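PDB 6X1J: probable intron-encoded endonuclease 1 from Wickerhamomyces canadensis, which cuts DNA at a specific recognition sequence as a LAGLIDADG homing endonuclease, serving intron homing in the mitochondrial 21S rRNA gene. Local coordinates for residues G150-N155 with K198-I203; F170-V175 with C190-N195. All coordinates share one frame; numbering follows the deposited sequence.

Interaction 1: G150-N155 with K198-I203. With nucleotides of chain C; nucleotides of chain B.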
ATOM      1  N   GLY A 150      -9.378   6.869   5.467  1.00 31.46           N
ATOM      2  CA  GLY A 150      -9.765   7.853   6.497  1.00 31.40           C
ATOM      3  C   GLY A 150     -11.267   7.986   6.579  1.00 30.60           C
ATOM      4  O   GLY A 150     -11.945   7.578   5.641  1.00 29.00           O
ATOM      5  N   LYS A 151     -11.757   8.510   7.699  1.00 35.60           N
ATOM      6  CA  LYS A 151     -13.163   8.938   7.894  1.00 32.07           C
ATOM      7  C   LYS A 151     -13.310  10.397   7.442  1.00 32.23           C
ATOM      8  O   LYS A 151     -12.337  11.160   7.508  1.00 29.72           O
ATOM      9  CB  LYS A 151     -13.538   8.747   9.360  1.00 32.60           C
ATOM     10  CG  LYS A 151     -13.559   7.292   9.816  1.00 33.33           C
ATOM     11  CD  LYS A 151     -14.028   7.172  11.241  1.00 37.26           C
ATOM     12  CE  LYS A 151     -14.075   5.769  11.813  1.00 38.91           C
ATOM     13  NZ  LYS A 151     -14.795   5.781  13.104  1.00 39.17           N
ATOM     14  N   TRP A 152     -14.492  10.776   6.969  1.00 29.91           N
ATOM     15  CA  TRP A 152     -14.854  12.195   6.754  1.00 31.72           C
ATOM     16  C   TRP A 152     -15.108  12.828   8.127  1.00 31.71           C
ATOM     17  O   TRP A 152     -14.595  13.928   8.362  1.00 33.89           O
ATOM     18  CB  TRP A 152     -16.078  12.238   5.855  1.00 34.19           C
ATOM     19  CG  TRP A 152     -16.495  13.585   5.384  1.00 34.39           C
ATOM     20  CD1 TRP A 152     -17.716  14.145   5.597  1.00 35.10           C
ATOM     21  CD2 TRP A 152     -15.767  14.491   4.542  1.00 35.49           C
ATOM     22  NE1 TRP A 152     -17.783  15.363   4.974  1.00 42.75           N
ATOM     23  CE2 TRP A 152     -16.615  15.594   4.302  1.00 37.88           C
ATOM     24  CE3 TRP A 152     -14.504  14.482   3.945  1.00 41.43           C
ATOM     25  CZ2 TRP A 152     -16.238  16.679   3.516  1.00 38.92           C
ATOM     26  CZ3 TRP A 152     -14.125  15.557   3.162  1.00 43.85           C
ATOM     27  CH2 TRP A 152     -14.987  16.635   2.946  1.00 44.12           C
ATOM     28  N   ASP A 153     -15.772  12.095   9.024  1.00 29.61           N
ATOM     29  CA  ASP A 153     -16.237  12.601  10.347  1.00 32.04           C
ATOM     30  C   ASP A 153     -15.661  11.735  11.470  1.00 31.82           C
ATOM     31  O   ASP A 153     -16.035  10.531  11.579  1.00 28.84           O
ATOM     32  CB  ASP A 153     -17.773  12.637  10.442  1.00 33.51           C
ATOM     33  CG  ASP A 153     -18.331  13.338  11.683  1.00 36.58           C
ATOM     34  OD1 ASP A 153     -17.527  13.823  12.499  1.00 35.53           O
ATOM     35  OD2 ASP A 153     -19.564  13.397  11.819  1.00 31.58           O
ATOM     36  N   TYR A 154     -14.722  12.299  12.237  1.00 31.03           N
ATOM     37  CA  TYR A 154     -14.047  11.567  13.340  1.00 35.12           C
ATOM     38  C   TYR A 154     -14.843  11.631  14.657  1.00 36.01           C
ATOM     39  O   TYR A 154     -14.404  10.937  15.586  1.00 33.83           O
ATOM     40  CB  TYR A 154     -12.596  12.048  13.480  1.00 36.65           C
ATOM     41  CG  TYR A 154     -11.694  11.507  12.393  1.00 37.16           C
ATOM     42  CD1 TYR A 154     -11.548  12.197  11.196  1.00 35.52           C
ATOM     43  CD2 TYR A 154     -11.028  10.291  12.529  1.00 34.44           C
ATOM     44  CE1 TYR A 154     -10.752  11.713  10.173  1.00 33.62           C
ATOM     45  CE2 TYR A 154     -10.237   9.794  11.507  1.00 29.72           C
ATOM     46  CZ  TYR A 154     -10.097  10.511  10.334  1.00 31.06           C
ATOM     47  OH  TYR A 154      -9.320  10.076   9.306  1.00 29.62           O
ATOM     48  N   ASN A 155     -15.957  12.377  14.759  1.00 35.11           N
ATOM     49  CA  ASN A 155     -16.849  12.257  15.944  1.00 37.08           C
ATOM     50  C   ASN A 155     -17.240  10.778  16.091  1.00 39.85           C
ATOM     51  O   ASN A 155     -18.041  10.252  15.275  1.00 37.13           O
ATOM     52  CB  ASN A 155     -18.068  13.195  15.895  1.00 39.23           C
ATOM     53  CG  ASN A 155     -19.124  12.885  16.947  1.00 39.92           C
ATOM     54  OD1 ASN A 155     -18.927  12.041  17.825  1.00 40.26           O
ATOM     55  ND2 ASN A 155     -20.277  13.532  16.850  1.00 38.32           N
ATOM     56  N   LYS A 198      -4.922  19.963  -2.405  1.00 35.46           N
ATOM     57  CA  LYS A 198      -4.570  18.714  -3.133  1.00 33.64           C
ATOM     58  C   LYS A 198      -5.769  17.768  -3.153  1.00 30.50           C
ATOM     59  O   LYS A 198      -6.650  17.803  -2.300  1.00 32.51           O
ATOM     60  CB  LYS A 198      -3.305  18.117  -2.538  1.00 37.21           C
ATOM     61  CG  LYS A 198      -2.103  19.049  -2.597  1.00 41.82           C
ATOM     62  CD  LYS A 198      -0.829  18.417  -2.060  1.00 48.11           C
ATOM     63  CE  LYS A 198       0.435  18.990  -2.668  1.00 51.58           C
ATOM     64  NZ  LYS A 198       0.772  20.289  -2.039  1.00 55.36           N
ATOM     65  N   PRO A 199      -5.893  16.938  -4.200  1.00 28.68           N
ATOM     66  CA  PRO A 199      -7.099  16.137  -4.388  1.00 30.94           C
ATOM     67  C   PRO A 199      -7.244  14.920  -3.463  1.00 28.17           C
ATOM     68  O   PRO A 199      -6.248  14.244  -3.286  1.00 28.64           O
ATOM     69  CB  PRO A 199      -6.987  15.644  -5.842  1.00 29.07           C
ATOM     70  CG  PRO A 199      -5.513  15.728  -6.170  1.00 29.91           C
ATOM     71  CD  PRO A 199      -4.952  16.847  -5.321  1.00 29.24           C
ATOM     72  N   ILE A 200      -8.485  14.614  -3.035  1.00 26.94           N
ATOM     73  CA  ILE A 200      -8.825  13.384  -2.252  1.00 27.23           C
ATOM     74  C   ILE A 200     -10.111  12.791  -2.807  1.00 26.53           C
ATOM     75  O   ILE A 200     -10.817  13.491  -3.555  1.00 29.26           O
ATOM     76  CB  ILE A 200      -8.984  13.692  -0.758  1.00 29.27           C
ATOM     77  CG1 ILE A 200     -10.137  14.662  -0.482  1.00 31.92           C
ATOM     78  CG2 ILE A 200      -7.676  14.208  -0.191  1.00 31.55           C
ATOM     79  CD1 ILE A 200     -10.372  14.923   0.986  1.00 31.40           C
ATOM     80  N   ILE A 201     -10.405  11.558  -2.443  1.00 24.72           N
ATOM     81  CA  ILE A 201     -11.598  10.797  -2.902  1.00 24.53           C
ATOM     82  C   ILE A 201     -12.531  10.671  -1.716  1.00 26.18           C
ATOM     83  O   ILE A 201     -12.125  10.028  -0.738  1.00 27.79           O
ATOM     84  CB  ILE A 201     -11.184   9.427  -3.467  1.00 25.29           C
ATOM     85  CG1 ILE A 201     -10.152   9.585  -4.589  1.00 27.44           C
ATOM     86  CG2 ILE A 201     -12.400   8.629  -3.930  1.00 25.78           C
ATOM     87  CD1 ILE A 201      -9.777   8.279  -5.296  1.00 27.83           C
ATOM     88  N   TYR A 202     -13.705  11.302  -1.788  1.00 28.39           N
ATOM     89  CA  TYR A 202     -14.780  11.257  -0.771  1.00 27.47           C
ATOM     90  C   TYR A 202     -15.680  10.097  -1.178  1.00 27.46           C
ATOM     91  O   TYR A 202     -16.114  10.053  -2.369  1.00 30.49           O
ATOM     92  CB  TYR A 202     -15.489  12.622  -0.738  1.00 29.67           C
ATOM     93  CG  TYR A 202     -16.829  12.689  -0.045  1.00 32.15           C
ATOM     94  CD1 TYR A 202     -16.925  12.957   1.316  1.00 33.28           C
ATOM     95  CD2 TYR A 202     -18.014  12.538  -0.753  1.00 33.31           C
ATOM     96  CE1 TYR A 202     -18.157  13.039   1.954  1.00 36.20           C
ATOM     97  CE2 TYR A 202     -19.255  12.602  -0.129  1.00 31.26           C
ATOM     98  CZ  TYR A 202     -19.329  12.866   1.230  1.00 34.24           C
ATOM     99  OH  TYR A 202     -20.539  12.919   1.863  1.00 27.54           O
ATOM    100  N   ILE A 203     -15.927   9.162  -0.268  1.00 27.02           N
ATOM    101  CA  ILE A 203     -16.901   8.051  -0.464  1.00 27.36           C
ATOM    102  C   ILE A 203     -18.120   8.358   0.387  1.00 29.64           C
ATOM    103  O   ILE A 203     -18.045   8.216   1.600  1.00 30.42           O
ATOM    104  CB  ILE A 203     -16.302   6.698  -0.073  1.00 28.13           C
ATOM    105  CG1 ILE A 203     -14.990   6.437  -0.824  1.00 29.09           C
ATOM    106  CG2 ILE A 203     -17.339   5.574  -0.257  1.00 26.21           C
ATOM    107  CD1 ILE A 203     -14.171   5.255  -0.274  1.00 29.20           C
TER
ATOM    108  P    DC C  18      -6.465   7.943  10.227  1.00 32.51           P
ATOM    109  OP1  DC C  18      -5.992   6.763  11.002  1.00 31.87           O
ATOM    110  OP2  DC C  18      -7.792   7.860   9.562  1.00 27.22           O
ATOM    111  O5'  DC C  18      -6.571   9.217  11.180  1.00 30.68           O
ATOM    112  C5'  DC C  18      -5.441   9.659  11.882  1.00 30.91           C
ATOM    113  C4'  DC C  18      -5.710  11.022  12.462  1.00 32.90           C
ATOM    114  O4'  DC C  18      -5.741  12.027  11.427  1.00 35.48           O
ATOM    115  C3'  DC C  18      -6.982  11.216  13.292  1.00 35.15           C
ATOM    116  O3'  DC C  18      -6.647  11.421  14.658  1.00 36.25           O
ATOM    117  C2'  DC C  18      -7.705  12.371  12.595  1.00 36.24           C
ATOM    118  C1'  DC C  18      -6.595  13.068  11.836  1.00 34.55           C
ATOM    119  N1   DC C  18      -6.994  13.816  10.633  1.00 32.74           N
ATOM    120  C2   DC C  18      -6.633  15.160  10.507  1.00 33.13           C
ATOM    121  O2   DC C  18      -5.985  15.703  11.416  1.00 38.19           O
ATOM    122  N3   DC C  18      -7.019  15.845   9.411  1.00 33.87           N
ATOM    123  C4   DC C  18      -7.689  15.224   8.437  1.00 30.46           C
ATOM    124  N4   DC C  18      -8.016  15.935   7.350  1.00 31.48           N
ATOM    125  C5   DC C  18      -8.043  13.849   8.528  1.00 29.25           C
ATOM    126  C6   DC C  18      -7.660  13.184   9.623  1.00 30.06           C
TER
ATOM    127  P    DT B   6     -20.718  17.945   4.497  1.00 33.78           P
ATOM    128  OP1  DT B   6     -21.357  18.455   3.292  1.00 33.43           O
ATOM    129  OP2  DT B   6     -20.393  16.486   4.577  1.00 38.97           O
ATOM    130  O5'  DT B   6     -19.413  18.827   4.731  1.00 32.55           O
ATOM    131  C5'  DT B   6     -19.534  20.249   4.729  1.00 33.74           C
ATOM    132  C4'  DT B   6     -18.196  20.883   5.016  1.00 34.42           C
ATOM    133  O4'  DT B   6     -17.996  20.856   6.451  1.00 35.61           O
ATOM    134  C3'  DT B   6     -16.977  20.176   4.400  1.00 40.52           C
ATOM    135  O3'  DT B   6     -15.935  21.105   4.067  1.00 43.44           O
ATOM    136  C2'  DT B   6     -16.441  19.334   5.548  1.00 40.07           C
ATOM    137  C1'  DT B   6     -16.720  20.290   6.705  1.00 39.76           C
ATOM    138  N1   DT B   6     -16.697  19.739   8.072  1.00 36.09           N
ATOM    139  C2   DT B   6     -16.282  20.576   9.087  1.00 34.26           C
ATOM    140  O2   DT B   6     -15.943  21.737   8.909  1.00 36.53           O
ATOM    141  N3   DT B   6     -16.248  19.995  10.322  1.00 34.45           N
ATOM    142  C4   DT B   6     -16.593  18.707  10.647  1.00 30.15           C
ATOM    143  O4   DT B   6     -16.480  18.329  11.804  1.00 32.38           O
ATOM    144  C5   DT B   6     -16.995  17.874   9.537  1.00 31.38           C
ATOM    145  C7   DT B   6     -17.351  16.444   9.791  1.00 31.30           C
ATOM    146  C6   DT B   6     -17.024  18.424   8.320  1.00 33.86           C
TER
ATOM    147  P    DC C  19      -7.783  11.491  15.809  1.00 37.78           P
ATOM    148  OP1  DC C  19      -7.099  11.337  17.085  1.00 40.40           O
ATOM    149  OP2  DC C  19      -8.877  10.565  15.451  1.00 42.20           O
ATOM    150  O5'  DC C  19      -8.141  13.031  15.848  1.00 38.69           O
ATOM    151  C5'  DC C  19      -7.152  13.889  16.430  1.00 41.38           C
ATOM    152  C4'  DC C  19      -7.457  15.348  16.190  1.00 46.09           C
ATOM    153  O4'  DC C  19      -7.586  15.661  14.776  1.00 51.58           O
ATOM    154  C3'  DC C  19      -8.700  15.929  16.882  1.00 46.39           C
ATOM    155  O3'  DC C  19      -8.372  17.087  17.664  1.00 45.37           O
ATOM    156  C2'  DC C  19      -9.603  16.327  15.729  1.00 47.75           C
ATOM    157  C1'  DC C  19      -8.596  16.647  14.633  1.00 45.56           C
ATOM    158  N1   DC C  19      -9.132  16.591  13.257  1.00 42.03           N
ATOM    159  C2   DC C  19      -9.119  17.759  12.488  1.00 42.55           C
ATOM    160  O2   DC C  19      -8.615  18.784  12.961  1.00 43.48           O
ATOM    161  N3   DC C  19      -9.633  17.733  11.238  1.00 37.93           N
ATOM    162  C4   DC C  19     -10.158  16.608  10.754  1.00 35.44           C
ATOM    163  N4   DC C  19     -10.660  16.639   9.520  1.00 32.11           N
ATOM    164  C5   DC C  19     -10.204  15.408  11.522  1.00 36.57           C
ATOM    165  C6   DC C  19      -9.685  15.444  12.758  1.00 39.09           C
TER

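Interaction 2: F170-V175 with C190-N195. With nucleotides of chain C; nucleotides of chain B.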
ATOM      1  N   PHE A 170      -1.169  12.673  -5.726  1.00 32.40           N
ATOM      2  CA  PHE A 170      -1.429  12.488  -7.183  1.00 32.88           C
ATOM      3  C   PHE A 170      -1.919  13.811  -7.808  1.00 37.30           C
ATOM      4  O   PHE A 170      -2.285  14.775  -7.076  1.00 37.76           O
ATOM      5  CB  PHE A 170      -2.423  11.344  -7.426  1.00 32.37           C
ATOM      6  CG  PHE A 170      -1.889   9.980  -7.053  1.00 30.86           C
ATOM      7  CD1 PHE A 170      -0.924   9.372  -7.828  1.00 31.21           C
ATOM      8  CD2 PHE A 170      -2.312   9.335  -5.904  1.00 30.85           C
ATOM      9  CE1 PHE A 170      -0.397   8.141  -7.461  1.00 30.40           C
ATOM     10  CE2 PHE A 170      -1.794   8.104  -5.542  1.00 31.63           C
ATOM     11  CZ  PHE A 170      -0.833   7.503  -6.324  1.00 30.62           C
ATOM     12  N   LYS A 171      -1.961  13.866  -9.136  1.00 37.53           N
ATOM     13  CA  LYS A 171      -2.486  15.046  -9.879  1.00 38.02           C
ATOM     14  C   LYS A 171      -4.017  15.035  -9.817  1.00 40.01           C
ATOM     15  O   LYS A 171      -4.635  13.935  -9.734  1.00 34.14           O
ATOM     16  CB  LYS A 171      -2.026  15.031 -11.338  1.00 46.24           C
ATOM     17  CG  LYS A 171      -0.537  14.835 -11.613  1.00 50.77           C
ATOM     18  CD  LYS A 171       0.316  16.015 -11.243  1.00 58.89           C
ATOM     19  CE  LYS A 171       0.865  15.912  -9.835  1.00 71.38           C
ATOM     20  NZ  LYS A 171       1.479  17.188  -9.396  1.00 70.99           N
ATOM     21  N   LYS A 172      -4.632  16.218  -9.906  1.00 39.81           N
ATOM     22  CA  LYS A 172      -6.110  16.350  -9.937  1.00 39.89           C
ATOM     23  C   LYS A 172      -6.665  15.406 -11.018  1.00 34.62           C
ATOM     24  O   LYS A 172      -7.644  14.641 -10.733  1.00 30.03           O
ATOM     25  CB  LYS A 172      -6.467  17.828 -10.133  1.00 43.05           C
ATOM     26  CG  LYS A 172      -7.939  18.186 -10.048  1.00 47.55           C
ATOM     27  CD  LYS A 172      -8.271  19.547 -10.672  1.00 53.42           C
ATOM     28  CE  LYS A 172      -9.708  19.978 -10.449  1.00 58.56           C
ATOM     29  NZ  LYS A 172     -10.107  21.077 -11.359  1.00 61.63           N
ATOM     30  N   GLU A 173      -6.048  15.443 -12.204  0.50 37.84           N
ATOM     31  CA  GLU A 173      -6.538  14.770 -13.434  0.50 37.84           C
ATOM     32  C   GLU A 173      -6.408  13.253 -13.253  0.50 37.28           C
ATOM     33  O   GLU A 173      -7.300  12.518 -13.730  0.50 35.86           O
ATOM     34  CB  GLU A 173      -5.788  15.349 -14.635  0.50 39.49           C
ATOM     35  CG  GLU A 173      -6.122  16.819 -14.898  0.50 41.53           C
ATOM     36  CD  GLU A 173      -5.603  17.843 -13.896  0.50 41.16           C
ATOM     37  OE1 GLU A 173      -4.706  17.499 -13.078  0.50 43.08           O
ATOM     38  OE2 GLU A 173      -6.099  18.983 -13.927  0.50 35.37           O
ATOM     39  N   GLU A 174      -5.367  12.832 -12.528  1.00 39.56           N
ATOM     40  CA  GLU A 174      -5.132  11.425 -12.069  1.00 35.86           C
ATOM     41  C   GLU A 174      -6.252  10.974 -11.112  1.00 32.49           C
ATOM     42  O   GLU A 174      -6.904   9.926 -11.364  1.00 35.00           O
ATOM     43  CB  GLU A 174      -3.744  11.350 -11.431  1.00 35.45           C
ATOM     44  CG  GLU A 174      -2.603  11.364 -12.431  1.00 35.38           C
ATOM     45  CD  GLU A 174      -1.231  11.160 -11.828  1.00 36.70           C
ATOM     46  OE1 GLU A 174      -0.953  11.781 -10.776  1.00 38.05           O
ATOM     47  OE2 GLU A 174      -0.486  10.331 -12.358  1.00 34.26           O
ATOM     48  N   VAL A 175      -6.571  11.767 -10.090  1.00 31.40           N
ATOM     49  CA  VAL A 175      -7.675  11.407  -9.152  1.00 29.55           C
ATOM     50  C   VAL A 175      -8.998  11.355  -9.921  1.00 29.86           C
ATOM     51  O   VAL A 175      -9.788  10.377  -9.692  1.00 26.47           O
ATOM     52  CB  VAL A 175      -7.714  12.332  -7.911  1.00 30.32           C
ATOM     53  CG1 VAL A 175      -8.820  11.954  -6.961  1.00 27.35           C
ATOM     54  CG2 VAL A 175      -6.384  12.299  -7.168  1.00 33.29           C
ATOM     55  N   CYS A 190     -18.197   7.798  -5.605  1.00 27.59           N
ATOM     56  CA  CYS A 190     -17.064   8.670  -5.202  1.00 33.23           C
ATOM     57  C   CYS A 190     -17.178  10.010  -5.911  1.00 31.05           C
ATOM     58  O   CYS A 190     -17.578  10.010  -7.062  1.00 37.03           O
ATOM     59  CB  CYS A 190     -15.712   8.126  -5.651  1.00 35.68           C
ATOM     60  SG  CYS A 190     -15.442   6.492  -4.962  1.00 48.61           S
ATOM     61  N   SER A 191     -16.694  11.067  -5.292  1.00 28.79           N
ATOM     62  CA  SER A 191     -16.562  12.398  -5.923  1.00 28.79           C
ATOM     63  C   SER A 191     -15.288  13.003  -5.366  1.00 29.84           C
ATOM     64  O   SER A 191     -14.795  12.468  -4.346  1.00 30.44           O
ATOM     65  CB  SER A 191     -17.755  13.245  -5.641  1.00 29.22           C
ATOM     66  OG  SER A 191     -17.875  13.488  -4.238  1.00 31.45           O
ATOM     67  N   ILE A 192     -14.745  13.997  -6.054  1.00 28.60           N
ATOM     68  CA  ILE A 192     -13.465  14.666  -5.707  1.00 27.09           C
ATOM     69  C   ILE A 192     -13.698  15.734  -4.627  1.00 30.84           C
ATOM     70  O   ILE A 192     -14.809  16.278  -4.517  1.00 31.10           O
ATOM     71  CB  ILE A 192     -12.770  15.227  -6.964  1.00 31.38           C
ATOM     72  CG1 ILE A 192     -11.301  15.541  -6.667  1.00 32.58           C
ATOM     73  CG2 ILE A 192     -13.496  16.446  -7.566  1.00 28.38           C
ATOM     74  CD1 ILE A 192     -10.438  15.709  -7.891  1.00 31.89           C
ATOM     75  N   LYS A 193     -12.663  15.979  -3.830  1.00 32.49           N
ATOM     76  CA  LYS A 193     -12.571  17.068  -2.833  1.00 32.80           C
ATOM     77  C   LYS A 193     -11.106  17.467  -2.716  1.00 32.63           C
ATOM     78  O   LYS A 193     -10.244  16.808  -3.348  1.00 35.00           O
ATOM     79  CB  LYS A 193     -13.038  16.653  -1.439  1.00 33.80           C
ATOM     80  CG  LYS A 193     -14.400  15.993  -1.339  1.00 35.90           C
ATOM     81  CD  LYS A 193     -15.487  16.969  -1.069  1.00 35.45           C
ATOM     82  CE  LYS A 193     -16.717  16.276  -0.540  1.00 36.81           C
ATOM     83  NZ  LYS A 193     -17.904  16.997  -1.017  1.00 36.97           N
ATOM     84  N   PHE A 194     -10.835  18.480  -1.899  1.00 32.01           N
ATOM     85  CA  PHE A 194      -9.507  19.107  -1.772  1.00 31.33           C
ATOM     86  C   PHE A 194      -9.166  19.184  -0.296  1.00 37.78           C
ATOM     87  O   PHE A 194     -10.039  19.452   0.543  1.00 42.12           O
ATOM     88  CB  PHE A 194      -9.514  20.422  -2.546  1.00 37.28           C
ATOM     89  CG  PHE A 194      -9.719  20.144  -4.009  1.00 36.75           C
ATOM     90  CD1 PHE A 194      -8.641  19.867  -4.836  1.00 42.59           C
ATOM     91  CD2 PHE A 194     -10.992  19.976  -4.508  1.00 40.19           C
ATOM     92  CE1 PHE A 194      -8.830  19.522  -6.167  1.00 42.17           C
ATOM     93  CE2 PHE A 194     -11.181  19.658  -5.846  1.00 46.51           C
ATOM     94  CZ  PHE A 194     -10.099  19.418  -6.669  1.00 42.19           C
ATOM     95  N   ASN A 195      -7.919  18.868   0.003  1.00 36.22           N
ATOM     96  CA  ASN A 195      -7.357  18.988   1.358  1.00 36.28           C
ATOM     97  C   ASN A 195      -5.988  19.669   1.169  1.00 32.63           C
ATOM     98  O   ASN A 195      -5.165  19.148   0.391  1.00 30.26           O
ATOM     99  CB  ASN A 195      -7.433  17.625   2.058  1.00 35.88           C
ATOM    100  CG  ASN A 195      -6.733  17.667   3.398  1.00 40.85           C
ATOM    101  OD1 ASN A 195      -5.724  16.981   3.611  1.00 38.22           O
ATOM    102  ND2 ASN A 195      -7.183  18.579   4.249  1.00 36.36           N
TER
ATOM    103  P    DC C  17      -1.799   8.817   4.336  1.00 39.65           P
ATOM    104  OP1  DC C  17      -0.528   8.060   4.394  1.00 42.45           O
ATOM    105  OP2  DC C  17      -2.487   8.937   3.017  1.00 38.70           O
ATOM    106  O5'  DC C  17      -2.767   8.189   5.441  1.00 30.77           O
ATOM    107  C5'  DC C  17      -4.124   8.621   5.757  1.00 31.75           C
ATOM    108  C4'  DC C  17      -4.190   9.078   7.200  1.00 33.26           C
ATOM    109  O4'  DC C  17      -3.719  10.449   7.346  1.00 30.85           O
ATOM    110  C3'  DC C  17      -5.534   9.002   7.929  1.00 33.56           C
ATOM    111  O3'  DC C  17      -5.303   8.338   9.197  1.00 34.44           O
ATOM    112  C2'  DC C  17      -5.940  10.460   8.040  1.00 28.57           C
ATOM    113  C1'  DC C  17      -4.628  11.201   8.134  1.00 28.69           C
ATOM    114  N1   DC C  17      -4.644  12.600   7.621  1.00 27.85           N
ATOM    115  C2   DC C  17      -4.000  13.627   8.337  1.00 28.50           C
ATOM    116  O2   DC C  17      -3.449  13.363   9.420  1.00 30.67           O
ATOM    117  N3   DC C  17      -3.997  14.882   7.832  1.00 27.95           N
ATOM    118  C4   DC C  17      -4.562  15.126   6.650  1.00 31.14           C
ATOM    119  N4   DC C  17      -4.556  16.384   6.200  1.00 29.64           N
ATOM    120  C5   DC C  17      -5.198  14.100   5.894  1.00 32.44           C
ATOM    121  C6   DC C  17      -5.194  12.860   6.401  1.00 29.40           C
TER
ATOM    122  P    DG B   9      -5.941  27.966   7.820  1.00 48.23           P
ATOM    123  OP1  DG B   9      -5.718  29.248   8.513  1.00 51.10           O
ATOM    124  OP2  DG B   9      -5.613  27.832   6.369  1.00 43.58           O
ATOM    125  O5'  DG B   9      -5.159  26.865   8.653  1.00 44.38           O
ATOM    126  C5'  DG B   9      -5.455  26.746  10.044  1.00 46.98           C
ATOM    127  C4'  DG B   9      -4.825  25.496  10.603  1.00 45.58           C
ATOM    128  O4'  DG B   9      -5.513  24.326  10.099  1.00 42.86           O
ATOM    129  C3'  DG B   9      -3.350  25.305  10.264  1.00 44.38           C
ATOM    130  O3'  DG B   9      -2.697  24.940  11.475  1.00 51.65           O
ATOM    131  C2'  DG B   9      -3.378  24.202   9.225  1.00 41.20           C
ATOM    132  C1'  DG B   9      -4.542  23.398   9.728  1.00 39.62           C
ATOM    133  N9   DG B   9      -5.134  22.447   8.807  1.00 37.11           N
ATOM    134  C8   DG B   9      -5.439  22.616   7.479  1.00 37.01           C
ATOM    135  N7   DG B   9      -5.932  21.539   6.928  1.00 36.15           N
ATOM    136  C5   DG B   9      -5.931  20.598   7.950  1.00 32.87           C
ATOM    137  C6   DG B   9      -6.324  19.231   7.949  1.00 31.68           C
ATOM    138  O6   DG B   9      -6.786  18.555   7.019  1.00 31.54           O
ATOM    139  N1   DG B   9      -6.158  18.652   9.201  1.00 32.55           N
ATOM    140  C2   DG B   9      -5.658  19.290  10.309  1.00 35.11           C
ATOM    141  N2   DG B   9      -5.572  18.543  11.431  1.00 33.29           N
ATOM    142  N3   DG B   9      -5.272  20.559  10.318  1.00 31.34           N
ATOM    143  C4   DG B   9      -5.455  21.150   9.119  1.00 32.82           C
TER

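Interaction 1: G150-N155 with K198-I203
Trp152 and Tyr202 meet in a T-shaped stack on the DNA-facing side of one of the two four-stranded antiparallel sheets that together form the DNA-binding saddle of a LAGLIDADG endonuclease. Trp152 follows directly on edge strand 149-151, while Tyr202 belongs to strand 198-203, two places across the sheet with strand 163-165 between them. The tyrosine turns its CD1-CE1 edge to one face of the indole, and Tyr202 CD1 lies 3.8 Å from Trp152 CD2. The planes stand at 74°, with the Tyr202 ring 4.9 Å from the five-membered ring of Trp152, centroid to centroid. Both side chains carry CG anti to the backbone N (chi1 -173° in Trp152, 164° in Tyr202), which brings the rings together; Trp152 also packs on Val164 of the intervening strand. At the far end of the indole, CZ3 touches Ile200 CD1 at 4.4 Å, an apolar methyl near the ring plane that extends the packing along strand 198-203. Tyr202 keeps a polar end as well, its OH hydrogen-bonding Ser162 OG.

Tryptophan suits this place because one side chain offers a broad face to the protein and an N-H to the backbone of the DNA: NE1 donates to OP2 of DT6 of chain B at 2.9 Å, and CZ2 packs on C2' of the same nucleotide at 3.3 Å. Asp153 stays on DT6 of chain B, its CG 3.8 Å from the thymine methyl C7, and forms an Asx turn, its OD1 accepting from Asn155 N from above the carboxylate plane. Tyr154 turns to the other DNA strand. It is sandwiched, with Lys151 CB over one face and C2' of DC18 of chain C over the opposite one, while its OH donates to DC18 OP2 at 2.7 Å.

Interaction 2: F170-V175 with C190-N195
This contact is helix-on-sheet packing within the mixed alpha-beta fold of the LAGLIDADG family, helices packed on antiparallel sheets: the first turn of helix 172-186 lies against edge strand 191-195, on the side of the sheet turned from the DNA. Ile192 points from the strand toward the helix, and CG1 anti to the backbone N (chi1 -164°) sends CD1 to the helix surface. There Ile192 CD1 sits 4.2 Å from Val175 CG1 and 4.1 Å from Lys172 CG, touching the backbone O of Lys172 as well. Branched apolar residues suit such a seam, and Val175 continues inward onto Pro199 and Ile201 of the neighbouring strand.

At the exposed margin Lys172 runs out extended, so its methylenes can pack while the ammonium reaches beyond them; CE comes within 3.8 Å of Phe194 CZ in an oblique approach to the ring. The helix start is tied down by Glu174, whose OE1 accepts from Lys171 N, the N-cap residue, at 2.8 Å through its anti lone pair; OE2 is held by Ile127 N.

Strand 191-195 also serves the DNA, because its last residue, Asn195, faces the bases. An amide can both accept and donate, and Asn195 does so: OD1 accepts from N4 of DC17 of chain C at 2.9 Å, nearly straight at 176°, and also from Gln168 NE2, and ND2 donates to O6 of DG9 of chain B at 2.8 Å.

In the fold
Along the chain, helix 138-148 leads into strand 149-151 and the 152-155 turn, where interaction 1 opens. Strand 163-165 then returns across the sheet, and 170-175 begins helix 172-186, opening interaction 2. That contact closes first, when the chain comes back as edge strand 191-195. Strand 198-203 follows and closes interaction 1, so interaction 2 is nested within the larger loop. The two share the sheet: strands 191-195 and 198-203 are antiparallel neighbours, with Ile200 N 2.8 Å from Lys193 O. Interaction 1 lies on the DNA-binding face, whereas interaction 2 joins the helix to the reverse side of the same sheet.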